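Local atomic coordinates of extracellular sialidase/neuraminidase, putative (Aspergillus fumigatus, PDB entry 2XZI), a protein that acts as a KDNase, a sialidase-family glycoside hydrolase that probably releases terminal deaminated sialic acid (Kdn) from glycoconjugates. Residues Y11-L17 / G82-W88; P26-S30 / P90-V94; R50-E56 / L70-K76; G149-L153 / E174-D178; G196-I200 / N215-S219. All coordinates share one frame. Where two conformers were deposited one is given. Residues are numbered along the deposited sequence.

The five contacts show how a sialidase beta-propeller is held together at several levels. Contact 3 pairs two strands inside one blade, and contacts 1 and 2 lie against it, their centres about 13 and 10 Å from its own. Lys73 is shared: it reaches Leu17 O of contact 1 (NZ–O 2.8 Å) and Asp27 of contact 2 (NZ–OD1 2.8 Å). Contacts 4 and 5, centres about 18 Å apart, touch through Leu175 and Trp218; contacts 1 and 4 lie on opposite sides of the chain's centre. In contact 3 the Glu56 side chain is about 5 Å from a bound deamino-alpha-neuraminic acid; in contact 4 the Leu153 side chain is about 12 Å from one.

Contact 1 (Y11-L17 / G82-W88); sequences YHDEFPL and GASPSDW
Phe15 lays its ring under Pro85: Pro85 CD sits 3.8 Å from the ring centroid, 8° off the normal, a CH-pi contact, while Phe15 CD1 approaches Pro85 CG to 3.7 Å. The p rotamer of Phe15 (chi1 52°) swings the ring from extended strand 12-16 to the loop. The nearest CA pairs are Asp13–Ala83 (7.6 Å) and Phe15–Pro85 (7.4 Å). At the ring edge, Phe15 CZ lies 3.6 Å from Gly82 O and 3.9 Å from Trp88 NE1. Leu17, at a corner of the chain, adds a second CH-pi contact, its CD1 3.7 Å from the centroid of the Trp88 five-membered ring. In propeller terms, the N-terminal strand, which pairs with strand 368-375 and so closes the ring of blades, here meets the loop between the last two strands of the next blade. It contains a short 3-10 segment, 85-87, with Ser84 N hydrogen-bonded to Asp87 OD2 (2.9 Å) and Trp88 NE1 to Gly82 O (3.2 Å). Gly82 has positive phi (63°), and a CB there would collide with Trp88. Water 1 donates to Asp13 OD2 (2.7 Å) and Ala83 O (2.9 Å), bridging the segments at their polar margin.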
# COMPACT_ATOMS: atom_id res chain seq x y z
N TYR A 11 16.37 -10.08 -13.60
CA TYR A 11 16.83 -8.79 -13.12
C TYR A 11 16.27 -8.57 -11.72
O TYR A 11 15.09 -8.79 -11.48
CB TYR A 11 16.36 -7.67 -14.07
CG TYR A 11 16.74 -6.26 -13.67
CD1 TYR A 11 16.13 -5.64 -12.59
CD2 TYR A 11 17.67 -5.54 -14.42
CE1 TYR A 11 16.46 -4.34 -12.22
CE2 TYR A 11 18.01 -4.25 -14.07
CZ TYR A 11 17.40 -3.65 -12.98
OH TYR A 11 17.74 -2.37 -12.64
N HIS A 12 17.13 -8.16 -10.80
CA HIS A 12 16.65 -7.64 -9.52
C HIS A 12 17.65 -6.66 -8.96
O HIS A 12 18.87 -6.82 -9.10
CB HIS A 12 16.45 -8.78 -8.51
CG HIS A 12 17.74 -9.35 -7.99
ND1 HIS A 12 18.35 -8.87 -6.85
CD2 HIS A 12 18.53 -10.34 -8.46
CE1 HIS A 12 19.47 -9.54 -6.64
NE2 HIS A 12 19.60 -10.44 -7.59
N ASP A 13 17.13 -5.65 -8.28
CA ASP A 13 17.95 -4.80 -7.43
C ASP A 13 17.08 -4.29 -6.29
O ASP A 13 15.85 -4.25 -6.40
CB ASP A 13 18.61 -3.64 -8.20
CG ASP A 13 19.98 -3.23 -7.63
OD1 ASP A 13 20.31 -3.52 -6.46
OD2 ASP A 13 20.75 -2.58 -8.37
N GLU A 14 17.71 -3.92 -5.19
CA GLU A 14 16.98 -3.62 -3.99
C GLU A 14 17.82 -2.76 -3.08
O GLU A 14 19.05 -2.92 -3.00
CB GLU A 14 16.56 -4.92 -3.30
CG GLU A 14 17.70 -5.91 -3.03
CD GLU A 14 18.12 -6.75 -4.23
OE1 GLU A 14 17.27 -7.07 -5.10
OE2 GLU A 14 19.31 -7.11 -4.31
N PHE A 15 17.17 -1.83 -2.39
CA PHE A 15 17.83 -0.96 -1.43
C PHE A 15 16.81 -0.28 -0.53
O PHE A 15 15.65 -0.12 -0.92
CB PHE A 15 18.76 0.07 -2.12
CG PHE A 15 18.12 0.87 -3.22
CD1 PHE A 15 17.48 2.08 -2.96
CD2 PHE A 15 18.21 0.43 -4.53
CE1 PHE A 15 16.91 2.83 -4.01
CE2 PHE A 15 17.63 1.15 -5.58
CZ PHE A 15 16.97 2.36 -5.31
N PRO A 16 17.22 0.15 0.68
CA PRO A 16 16.27 0.92 1.51
C PRO A 16 15.91 2.26 0.86
O PRO A 16 16.79 2.97 0.34
CB PRO A 16 17.04 1.14 2.82
CG PRO A 16 18.19 0.16 2.76
CD PRO A 16 18.52 -0.03 1.33
N LEU A 17 14.61 2.58 0.87
CA LEU A 17 14.16 3.86 0.33
C LEU A 17 13.67 4.82 1.41
O LEU A 17 13.76 6.05 1.25
CB LEU A 17 13.09 3.64 -0.75
CG LEU A 17 12.59 4.89 -1.47
CD1 LEU A 17 13.77 5.57 -2.18
CD2 LEU A 17 11.46 4.57 -2.46
N GLY A 82 13.67 4.73 -10.98
CA GLY A 82 14.06 4.49 -9.59
C GLY A 82 15.10 3.41 -9.43
O GLY A 82 15.14 2.74 -8.39
N ALA A 83 15.97 3.25 -10.43
CA ALA A 83 16.89 2.11 -10.49
C ALA A 83 17.98 2.08 -9.43
O ALA A 83 18.42 1.00 -9.04
CB ALA A 83 17.50 2.00 -11.89
N SER A 84 18.40 3.25 -8.96
CA SER A 84 19.50 3.35 -7.98
C SER A 84 19.13 4.39 -6.93
O SER A 84 18.24 5.19 -7.16
CB SER A 84 20.80 3.74 -8.68
OG SER A 84 20.79 5.09 -9.07
N PRO A 85 19.80 4.39 -5.77
CA PRO A 85 19.48 5.40 -4.76
C PRO A 85 19.55 6.85 -5.26
O PRO A 85 18.71 7.70 -4.88
CB PRO A 85 20.53 5.12 -3.67
CG PRO A 85 20.75 3.68 -3.78
CD PRO A 85 20.76 3.39 -5.24
N SER A 86 20.53 7.14 -6.12
CA SER A 86 20.69 8.50 -6.63
C SER A 86 19.57 8.95 -7.58
O SER A 86 19.50 10.13 -7.92
CB SER A 86 22.05 8.67 -7.31
OG SER A 86 22.14 7.84 -8.44
N ASP A 87 18.72 8.02 -7.98
CA ASP A 87 17.59 8.34 -8.85
C ASP A 87 16.38 8.94 -8.12
O ASP A 87 15.41 9.36 -8.77
CB ASP A 87 17.16 7.07 -9.60
CG ASP A 87 18.14 6.66 -10.66
OD1 ASP A 87 18.73 7.55 -11.31
OD2 ASP A 87 18.31 5.44 -10.87
N TRP A 88 16.43 8.94 -6.79
CA TRP A 88 15.30 9.34 -5.97
C TRP A 88 15.51 10.70 -5.32
O TRP A 88 16.60 11.00 -4.80
CB TRP A 88 15.03 8.29 -4.89
CG TRP A 88 14.44 7.03 -5.43
CD1 TRP A 88 15.11 5.91 -5.85
CD2 TRP A 88 13.05 6.74 -5.60
NE1 TRP A 88 14.23 4.94 -6.27
CE2 TRP A 88 12.95 5.43 -6.12
CE3 TRP A 88 11.87 7.46 -5.34
CZ2 TRP A 88 11.74 4.83 -6.40
CZ3 TRP A 88 10.66 6.86 -5.62
CH2 TRP A 88 10.60 5.55 -6.13
O HOH W 1 20.78 0.03 -7.60

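Contact 2 (P26-S30 / P90-V94); sequences PDKLS and PLREV
This is a surface contact, part apolar and part water-mediated, in which the irregular loop 26-30 covers the edge strand of a propeller blade. The touching parts run 43° apart, and the closest CA pair is Leu29 and Leu91, at 5.5 Å. Leu91 (t, chi2 76°) points toward the loop; Leu29 (m, chi2 169°) leaves its backbone sideways, yet its CD2 reaches Leu91 CD2 at 3.9 Å and Arg92 C at 3.5 Å. Strand 92-93 is the blade's outermost, hydrogen-bonded to strand 68-74, and the loop meets it without direct hydrogen bonds. Three waters fill the gap. Water 2 joins Asp27 OD1 (2.6 Å) to Leu91 N (2.9 Å), water 3 joins Lys28 O (2.8 Å) to Leu91 O (2.7 Å), and water 4 joins Ser30 N (2.9 Å) to that same Leu91 O (2.7 Å). Asp27 is further held by Lys73 and Arg19 N. Leu29 CD1 lies 3.5 Å from Glu93 OE2, and the Glu93 side chain is about 6 Å from the bound sodium.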
# COMPACT_ATOMS: atom_id res chain seq x y z
N PRO A 26 19.54 8.96 7.88
CA PRO A 26 18.10 8.76 8.06
C PRO A 26 17.31 9.76 7.24
O PRO A 26 17.78 10.88 6.99
CB PRO A 26 17.91 9.03 9.55
CG PRO A 26 19.01 10.02 9.90
CD PRO A 26 20.18 9.50 9.10
N ASP A 27 16.11 9.37 6.82
CA ASP A 27 15.31 10.30 6.02
C ASP A 27 14.60 11.32 6.90
O ASP A 27 13.91 10.95 7.85
CB ASP A 27 14.31 9.52 5.15
CG ASP A 27 14.96 8.94 3.92
OD1 ASP A 27 15.48 9.73 3.10
OD2 ASP A 27 14.97 7.70 3.78
N LYS A 28 14.82 12.60 6.58
CA LYS A 28 14.18 13.72 7.25
C LYS A 28 13.66 14.70 6.20
O LYS A 28 14.15 14.72 5.05
CB LYS A 28 15.19 14.46 8.16
CG LYS A 28 15.91 13.59 9.19
CD LYS A 28 16.91 14.41 9.99
CE LYS A 28 17.49 13.59 11.14
NZ LYS A 28 18.52 14.35 11.88
N LEU A 29 12.64 15.48 6.56
CA LEU A 29 12.18 16.58 5.71
C LEU A 29 13.18 17.73 5.68
O LEU A 29 14.09 17.79 6.53
CB LEU A 29 10.81 17.08 6.18
CG LEU A 29 9.71 16.01 6.24
CD1 LEU A 29 8.48 16.53 6.98
CD2 LEU A 29 9.33 15.57 4.85
N SER A 30 13.01 18.63 4.72
CA SER A 30 13.90 19.78 4.59
C SER A 30 13.83 20.71 5.79
O SER A 30 14.77 21.46 6.06
CB SER A 30 13.57 20.55 3.32
OG SER A 30 12.28 21.10 3.42
N PRO A 90 14.93 13.64 -2.33
CA PRO A 90 14.81 13.60 -0.88
C PRO A 90 13.36 13.55 -0.40
O PRO A 90 12.43 13.85 -1.15
CB PRO A 90 15.45 14.92 -0.42
CG PRO A 90 16.31 15.35 -1.56
CD PRO A 90 15.61 14.86 -2.80
N LEU A 91 13.20 13.14 0.85
CA LEU A 91 11.89 13.02 1.47
C LEU A 91 11.11 14.33 1.44
O LEU A 91 11.66 15.40 1.75
CB LEU A 91 12.04 12.55 2.92
CG LEU A 91 10.75 12.10 3.58
CD1 LEU A 91 10.34 10.72 3.06
CD2 LEU A 91 10.99 12.06 5.08
N ARG A 92 9.83 14.24 1.07
CA ARG A 92 8.88 15.36 1.11
C ARG A 92 7.64 14.94 1.90
O ARG A 92 7.52 13.78 2.31
CB ARG A 92 8.47 15.75 -0.31
CG ARG A 92 9.60 16.23 -1.20
CD ARG A 92 9.02 16.56 -2.55
NE ARG A 92 10.03 17.02 -3.49
CZ ARG A 92 9.74 17.56 -4.67
NH1 ARG A 92 8.48 17.70 -5.04
NH2 ARG A 92 10.71 17.96 -5.48
N GLU A 93 6.73 15.89 2.11
CA GLU A 93 5.54 15.67 2.92
C GLU A 93 4.30 16.01 2.11
O GLU A 93 4.25 17.05 1.43
CB GLU A 93 5.61 16.54 4.19
CG GLU A 93 4.47 16.32 5.17
CD GLU A 93 4.67 17.08 6.45
OE1 GLU A 93 4.49 18.32 6.43
OE2 GLU A 93 5.01 16.44 7.45
N VAL A 94 3.32 15.12 2.14
CA VAL A 94 2.02 15.41 1.55
C VAL A 94 1.23 16.24 2.56
O VAL A 94 0.73 17.31 2.22
CB VAL A 94 1.25 14.13 1.19
CG1 VAL A 94 -0.16 14.49 0.73
CG2 VAL A 94 1.96 13.35 0.10
O HOH W 2 15.56 12.22 2.31
O HOH W 3 14.18 16.04 2.63
O HOH W 4 11.23 17.93 2.53

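Contact 3 (R50-E56 / L70-K76); sequences RILAFAE and LVYKRTK
Strands 51-56 and 70-74 run antiparallel at 155°, axes 4.7 Å apart, and their backbone polar groups are satisfied in pairs. Ala53 faces Lys73 (N to O 2.9 Å, and Lys73 N to Ala53 O 2.8 Å) and Ala55 faces Val71 (N to O 3.0 Å, and Val71 N to Ala55 O 2.9 Å); both are hydrogen-bonded pairs. The non-hydrogen-bonded pairs Leu52–Arg74, Phe54–Tyr72 and Glu56–Leu70 turn their CB atoms to the opposite face. Beyond the last pair, Thr75 N donates to Ile51 O (3.0 Å), while Ile51 N finds the side-chain acceptor Thr75 OG1 (3.0 Å) instead of a carbonyl; OG1 also hydrogen-bonds Thr77 O. These are the two middle strands of a four-stranded propeller blade, flanked by strands 37-45 and 92-93. Phe54 CD2 packs on Tyr72 CB (3.7 Å) and Leu70 CD1 (4.0 Å), facing the next blade. The guanidinium of Arg50 stacks flat on that of Arg74, centres 4.0 Å apart and planes at 9°. Arg50 NH1 donates to Thr75 O (2.9 Å) and weakly to Lys76 O (3.0 Å), and its NE is paired with Asp161; Arg74 has Glu89 and Asp161 O. Glu56 is salt-bridged to Arg58, which lines a deamino-alpha-neuraminic acid pocket.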
# COMPACT_ATOMS: atom_id res chain seq x y z
N ARG A 50 7.27 8.69 -14.09
CA ARG A 50 7.76 9.01 -12.75
C ARG A 50 7.14 8.05 -11.74
O ARG A 50 5.96 7.67 -11.88
CB ARG A 50 7.38 10.43 -12.39
CG ARG A 50 8.24 11.00 -11.26
CD ARG A 50 7.87 12.43 -10.91
NE ARG A 50 8.06 13.38 -12.02
CZ ARG A 50 9.19 14.02 -12.30
NH1 ARG A 50 10.30 13.81 -11.58
NH2 ARG A 50 9.20 14.88 -13.32
N ILE A 51 7.92 7.69 -10.73
CA ILE A 51 7.43 6.83 -9.65
C ILE A 51 7.25 7.66 -8.40
O ILE A 51 8.14 8.44 -8.04
CB ILE A 51 8.35 5.60 -9.42
CG1 ILE A 51 8.50 4.82 -10.74
CG2 ILE A 51 7.78 4.71 -8.34
CD1 ILE A 51 9.53 3.71 -10.74
N LEU A 52 6.08 7.51 -7.75
CA LEU A 52 5.76 8.17 -6.48
C LEU A 52 5.62 7.11 -5.40
O LEU A 52 4.81 6.20 -5.52
CB LEU A 52 4.44 8.93 -6.60
CG LEU A 52 4.29 9.90 -7.77
CD1 LEU A 52 2.92 10.59 -7.73
CD2 LEU A 52 5.40 10.94 -7.76
N ALA A 53 6.45 7.23 -4.36
CA ALA A 53 6.42 6.33 -3.21
C ALA A 53 5.97 7.08 -1.96
O ALA A 53 6.56 8.11 -1.60
CB ALA A 53 7.81 5.73 -3.01
N PHE A 54 4.94 6.55 -1.30
CA PHE A 54 4.35 7.15 -0.12
C PHE A 54 4.55 6.27 1.09
O PHE A 54 4.70 5.04 0.96
CB PHE A 54 2.85 7.34 -0.30
CG PHE A 54 2.47 8.11 -1.53
CD1 PHE A 54 2.25 7.45 -2.74
CD2 PHE A 54 2.29 9.48 -1.48
CE1 PHE A 54 1.90 8.18 -3.89
CE2 PHE A 54 1.94 10.20 -2.63
CZ PHE A 54 1.72 9.54 -3.82
N ALA A 55 4.55 6.88 2.27
CA ALA A 55 4.61 6.13 3.51
C ALA A 55 4.07 6.97 4.66
O ALA A 55 3.92 8.21 4.54
CB ALA A 55 6.04 5.70 3.80
N GLU A 56 3.79 6.30 5.77
CA GLU A 56 3.57 6.96 7.03
C GLU A 56 4.90 7.22 7.71
O GLU A 56 5.67 6.29 7.98
CB GLU A 56 2.71 6.08 7.93
CG GLU A 56 1.24 6.07 7.54
CD GLU A 56 0.40 5.22 8.46
OE1 GLU A 56 0.78 5.03 9.64
OE2 GLU A 56 -0.66 4.75 8.00
N LEU A 70 2.11 12.02 6.55
CA LEU A 70 2.14 11.31 5.27
C LEU A 70 3.26 11.88 4.43
O LEU A 70 3.19 13.04 4.02
CB LEU A 70 0.80 11.44 4.54
CG LEU A 70 0.42 10.30 3.59
CD1 LEU A 70 1.37 10.16 2.39
CD2 LEU A 70 0.30 8.99 4.31
N VAL A 71 4.27 11.06 4.19
CA VAL A 71 5.49 11.47 3.50
C VAL A 71 5.63 10.76 2.16
O VAL A 71 4.91 9.79 1.89
CB VAL A 71 6.76 11.28 4.39
CG1 VAL A 71 6.66 12.17 5.64
CG2 VAL A 71 7.01 9.80 4.75
N TYR A 72 6.53 11.24 1.30
CA TYR A 72 6.72 10.63 0.01
C TYR A 72 8.08 10.96 -0.59
O TYR A 72 8.76 11.90 -0.15
CB TYR A 72 5.60 11.03 -0.95
CG TYR A 72 5.64 12.45 -1.50
CD1 TYR A 72 5.30 13.54 -0.72
CD2 TYR A 72 5.98 12.68 -2.83
CE1 TYR A 72 5.30 14.82 -1.24
CE2 TYR A 72 5.99 13.98 -3.36
CZ TYR A 72 5.64 15.04 -2.56
OH TYR A 72 5.64 16.34 -3.06
N LYS A 73 8.44 10.18 -1.60
CA LYS A 73 9.57 10.49 -2.48
C LYS A 73 9.15 10.26 -3.91
O LYS A 73 8.33 9.39 -4.20
CB LYS A 73 10.75 9.58 -2.18
CG LYS A 73 11.43 9.83 -0.84
CD LYS A 73 12.63 8.92 -0.67
CE LYS A 73 13.37 9.31 0.58
NZ LYS A 73 14.67 8.64 0.69
N ARG A 74 9.71 11.04 -4.82
CA ARG A 74 9.53 10.81 -6.24
C ARG A 74 10.86 10.45 -6.86
O ARG A 74 11.91 10.83 -6.34
CB ARG A 74 9.06 12.10 -6.95
CG ARG A 74 7.97 12.89 -6.24
CD ARG A 74 7.46 13.98 -7.18
NE ARG A 74 8.54 14.87 -7.63
CZ ARG A 74 8.47 15.66 -8.71
NH1 ARG A 74 7.40 15.65 -9.49
NH2 ARG A 74 9.50 16.44 -9.03
N THR A 75 10.83 9.75 -7.98
CA THR A 75 12.00 9.69 -8.83
C THR A 75 12.30 11.08 -9.40
O THR A 75 11.38 11.87 -9.69
CB THR A 75 11.87 8.62 -9.94
OG1 THR A 75 10.71 8.87 -10.76
CG2 THR A 75 11.75 7.25 -9.29
N LYS A 76 13.60 11.36 -9.52
CA LYS A 76 14.08 12.67 -9.97
C LYS A 76 13.62 13.00 -11.38
O LYS A 76 13.31 14.16 -11.69
CB LYS A 76 15.60 12.73 -9.91
CG LYS A 76 16.18 12.82 -8.51
CD LYS A 76 17.70 12.82 -8.59
CE LYS A 76 18.30 12.97 -7.22
NZ LYS A 76 19.79 12.88 -7.31

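Contact 4 (G149-L153 / E174-D178); sequences GRRHL and ELTPD
Arg150, Leu153 and Thr176 bury most of this contact, in which the start of strand 152-158 faces the chain leaving helix 172-175. Arg150 (chi1 67°, p) points its CA-to-CB bond toward 174-178: its NH2 makes a weak hydrogen bond to Pro177 O (3.1 Å) and lies 3.4 Å from Thr176 CG2. Its NH1 donates to water 5 (2.9 Å), which sits 2.8 Å from both Thr176 O and Asp178 OD1. Thr176 is the first residue to depart from helical angles (-116/133), and its side chain (m) points toward the strand, with OG1 3.7 Å from Leu153 CB and 2.7 Å from water 6; that water is also 2.8 Å from Arg151 O. Leu153 (t, chi2 77°) packs CD2 on Leu175 CB at 3.7 Å. Within the propeller, strand 152-158 is the third strand of its blade, and the linker following the helix leads on to the next blade, where Leu153 and Thr176 meet Arg205 of strand 205-210 and Leu175 meets Trp218 and Val220 of strand 217-222.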
# COMPACT_ATOMS: atom_id res chain seq x y z
N GLY A 149 -13.65 11.97 17.45
CA GLY A 149 -13.02 10.71 17.83
C GLY A 149 -13.03 9.59 16.80
O GLY A 149 -12.51 8.51 17.06
N ARG A 150 -13.64 9.83 15.63
CA ARG A 150 -13.77 8.78 14.61
C ARG A 150 -12.64 8.87 13.62
O ARG A 150 -11.93 9.88 13.56
CB ARG A 150 -15.10 8.86 13.85
CG ARG A 150 -15.28 10.09 12.97
CD ARG A 150 -16.67 10.18 12.35
NE ARG A 150 -16.94 9.06 11.45
CZ ARG A 150 -17.92 9.00 10.54
NH1 ARG A 150 -18.76 10.01 10.36
NH2 ARG A 150 -18.04 7.93 9.77
N ARG A 151 -12.45 7.80 12.86
CA ARG A 151 -11.53 7.84 11.73
C ARG A 151 -12.18 8.56 10.55
O ARG A 151 -13.31 8.25 10.16
CB ARG A 151 -11.09 6.42 11.37
CG ARG A 151 -10.19 5.81 12.43
CD ARG A 151 -8.72 6.04 12.10
NE ARG A 151 -8.31 5.11 11.04
CZ ARG A 151 -7.08 5.03 10.55
NH1 ARG A 151 -6.13 5.87 10.96
NH2 ARG A 151 -6.82 4.12 9.62
N HIS A 152 -11.45 9.53 10.01
CA HIS A 152 -11.91 10.32 8.84
C HIS A 152 -11.26 9.80 7.57
O HIS A 152 -10.25 9.11 7.64
CB HIS A 152 -11.57 11.80 9.01
CG HIS A 152 -12.36 12.48 10.08
ND1 HIS A 152 -13.07 13.64 9.85
CD2 HIS A 152 -12.56 12.17 11.39
CE1 HIS A 152 -13.69 14.00 10.96
NE2 HIS A 152 -13.39 13.14 11.91
N LEU A 153 -11.87 10.13 6.44
CA LEU A 153 -11.38 9.80 5.12
C LEU A 153 -11.15 11.10 4.39
O LEU A 153 -12.07 11.91 4.23
CB LEU A 153 -12.41 8.94 4.37
CG LEU A 153 -12.00 8.58 2.93
CD1 LEU A 153 -10.98 7.46 2.98
CD2 LEU A 153 -13.18 8.13 2.14
N GLU A 174 -19.41 11.97 3.15
CA GLU A 174 -19.84 11.54 1.83
C GLU A 174 -19.53 10.06 1.57
O GLU A 174 -20.32 9.35 0.91
CB GLU A 174 -19.16 12.42 0.77
CG GLU A 174 -19.65 13.89 0.71
CD GLU A 174 -19.19 14.78 1.87
OE1 GLU A 174 -18.11 14.54 2.47
OE2 GLU A 174 -19.92 15.75 2.19
N LEU A 175 -18.39 9.58 2.07
CA LEU A 175 -17.86 8.29 1.65
C LEU A 175 -17.58 7.29 2.76
O LEU A 175 -17.11 6.18 2.50
CB LEU A 175 -16.57 8.48 0.81
CG LEU A 175 -16.72 9.30 -0.47
CD1 LEU A 175 -15.38 9.56 -1.12
CD2 LEU A 175 -17.68 8.65 -1.46
N THR A 176 -17.88 7.69 4.00
CA THR A 176 -17.84 6.74 5.12
C THR A 176 -19.25 6.60 5.68
O THR A 176 -19.93 7.61 5.89
CB THR A 176 -16.86 7.20 6.23
OG1 THR A 176 -15.61 7.53 5.62
CG2 THR A 176 -16.64 6.09 7.27
N PRO A 177 -19.70 5.36 5.91
CA PRO A 177 -21.07 5.27 6.46
C PRO A 177 -21.20 5.96 7.81
O PRO A 177 -20.24 6.00 8.61
CB PRO A 177 -21.28 3.77 6.62
CG PRO A 177 -20.35 3.15 5.57
CD PRO A 177 -19.15 4.03 5.55
N ASP A 178 -22.40 6.49 8.06
CA ASP A 178 -22.69 7.16 9.32
C ASP A 178 -22.63 6.19 10.51
O ASP A 178 -22.94 5.01 10.38
CB ASP A 178 -24.06 7.85 9.26
CG ASP A 178 -24.10 9.05 8.33
OD1 ASP A 178 -23.05 9.64 8.00
OD2 ASP A 178 -25.23 9.44 7.94
O HOH W 5 -20.25 9.54 7.91
O HOH W 6 -13.61 7.67 7.45

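Contact 5 (G196-I200 / N215-S219); sequences GELVI and NRTWS. With NO2 (nitrite ion), chain H.
A nitrite-binding spot on a propeller blade lies beside this contact: Ser219 OG (chi1 62°) donates to O2 of the nitrite at 3.0 Å. Arg210 NH1 is also hydrogen-bonded to the ion, and Gln221 and Leu259 complete its surroundings; it probably came from the crystallisation liquor. Ser219 itself stays clear of 196-200, whose partners are the side chains of Arg216 and Trp218. Arg216 (chi1 -59°, chi2 -68°) brings its guanidinium to the loop before strand 198-200, and there Gly196 O accepts two hydrogen bonds, from Arg216 NH1 (2.9 Å) and NH2 (2.8 Å). The charge is met by a salt bridge to Asp110. Gly196 adopts 109/-15, where a CB would be jammed against the preceding carbonyl. In the four-stranded blade, 198-202 and 217-222 are the second and fourth strands, separated by 205-210, which accounts for the wide 8.5 Å between the CA atoms of Leu198 and Arg216: the contact reaches past the intervening strand through the side chains of Arg216 and Trp218. Leu198 (m, chi2 -175°) lies over one face of the Arg216 guanidinium, its CD2 3.7 Å from NH2, and turns CD1 to Trp218 CH2 (4.0 Å). Ile200 (m, chi2 85°) meets the same indole, with CD1 3.7 Å from Trp218 CZ3. Trp218 makes edge-to-face pairs with Tyr116 and Phe118 of strand 115-122 in the preceding blade.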
# COMPACT_ATOMS: atom_id res chain seq x y z
N GLY A 196 -13.16 2.35 -17.58
CA GLY A 196 -12.90 3.77 -17.31
C GLY A 196 -13.08 4.26 -15.89
O GLY A 196 -12.63 5.37 -15.56
N GLU A 197 -13.76 3.48 -15.05
CA GLU A 197 -13.99 3.88 -13.65
C GLU A 197 -12.76 3.69 -12.77
O GLU A 197 -11.87 2.90 -13.09
CB GLU A 197 -15.14 3.08 -13.03
CG GLU A 197 -16.48 3.13 -13.77
CD GLU A 197 -16.61 2.07 -14.86
OE1 GLU A 197 -15.61 1.37 -15.19
OE2 GLU A 197 -17.74 1.93 -15.38
N LEU A 198 -12.72 4.44 -11.67
CA LEU A 198 -11.72 4.19 -10.63
C LEU A 198 -12.34 3.35 -9.53
O LEU A 198 -13.51 3.51 -9.19
CB LEU A 198 -11.21 5.49 -10.02
CG LEU A 198 -10.60 6.52 -10.98
CD1 LEU A 198 -10.02 7.70 -10.22
CD2 LEU A 198 -9.50 5.88 -11.82
N VAL A 199 -11.55 2.45 -8.95
CA VAL A 199 -12.00 1.68 -7.80
C VAL A 199 -10.90 1.72 -6.75
O VAL A 199 -9.74 1.35 -7.02
CB VAL A 199 -12.31 0.19 -8.14
CG1 VAL A 199 -12.90 -0.50 -6.91
CG2 VAL A 199 -13.29 0.10 -9.27
N ILE A 200 -11.28 2.20 -5.57
CA ILE A 200 -10.39 2.32 -4.42
C ILE A 200 -10.90 1.41 -3.30
O ILE A 200 -12.05 1.53 -2.88
CB ILE A 200 -10.28 3.81 -3.96
CG1 ILE A 200 -9.77 4.71 -5.10
CG2 ILE A 200 -9.40 3.93 -2.71
CD1 ILE A 200 -10.86 5.22 -6.10
N ASN A 215 -11.54 14.63 -12.33
CA ASN A 215 -12.71 15.40 -11.87
C ASN A 215 -13.85 14.43 -11.60
O ASN A 215 -15.02 14.64 -11.98
CB ASN A 215 -13.13 16.50 -12.86
CG ASN A 215 -12.36 17.81 -12.68
OD1 ASN A 215 -12.67 18.63 -11.81
ND2 ASN A 215 -11.36 18.02 -13.53
N ARG A 216 -13.52 13.35 -10.88
CA ARG A 216 -14.45 12.26 -10.65
C ARG A 216 -15.52 12.58 -9.64
O ARG A 216 -15.31 13.36 -8.72
CB ARG A 216 -13.70 11.02 -10.18
CG ARG A 216 -12.63 10.52 -11.16
CD ARG A 216 -13.19 9.95 -12.45
NE ARG A 216 -12.14 9.24 -13.15
CZ ARG A 216 -12.33 8.22 -13.97
NH1 ARG A 216 -13.57 7.78 -14.23
NH2 ARG A 216 -11.28 7.63 -14.53
N THR A 217 -16.67 11.95 -9.82
CA THR A 217 -17.66 11.89 -8.76
C THR A 217 -17.54 10.54 -8.07
O THR A 217 -17.34 9.50 -8.72
CB THR A 217 -19.06 12.17 -9.29
OG1 THR A 217 -19.33 11.27 -10.36
CG2 THR A 217 -19.14 13.59 -9.82
N TRP A 218 -17.64 10.57 -6.76
CA TRP A 218 -17.38 9.39 -5.93
C TRP A 218 -18.68 8.82 -5.40
O TRP A 218 -19.63 9.56 -5.10
CB TRP A 218 -16.44 9.72 -4.77
CG TRP A 218 -15.21 10.45 -5.18
CD1 TRP A 218 -14.95 11.80 -5.00
CD2 TRP A 218 -14.06 9.91 -5.84
NE1 TRP A 218 -13.71 12.11 -5.52
CE2 TRP A 218 -13.14 10.98 -6.04
CE3 TRP A 218 -13.71 8.63 -6.28
CZ2 TRP A 218 -11.90 10.79 -6.65
CZ3 TRP A 218 -12.46 8.45 -6.91
CH2 TRP A 218 -11.57 9.53 -7.08
N SER A 219 -18.71 7.50 -5.28
CA SER A 219 -19.82 6.84 -4.59
C SER A 219 -19.29 5.62 -3.84
O SER A 219 -18.13 5.23 -4.02
CB SER A 219 -20.91 6.44 -5.59
OG SER A 219 -20.40 5.52 -6.53
N NO2 H . -21.68 1.48 -6.88
O1 NO2 H . -21.22 0.71 -8.03
O2 NO2 H . -21.64 2.91 -7.18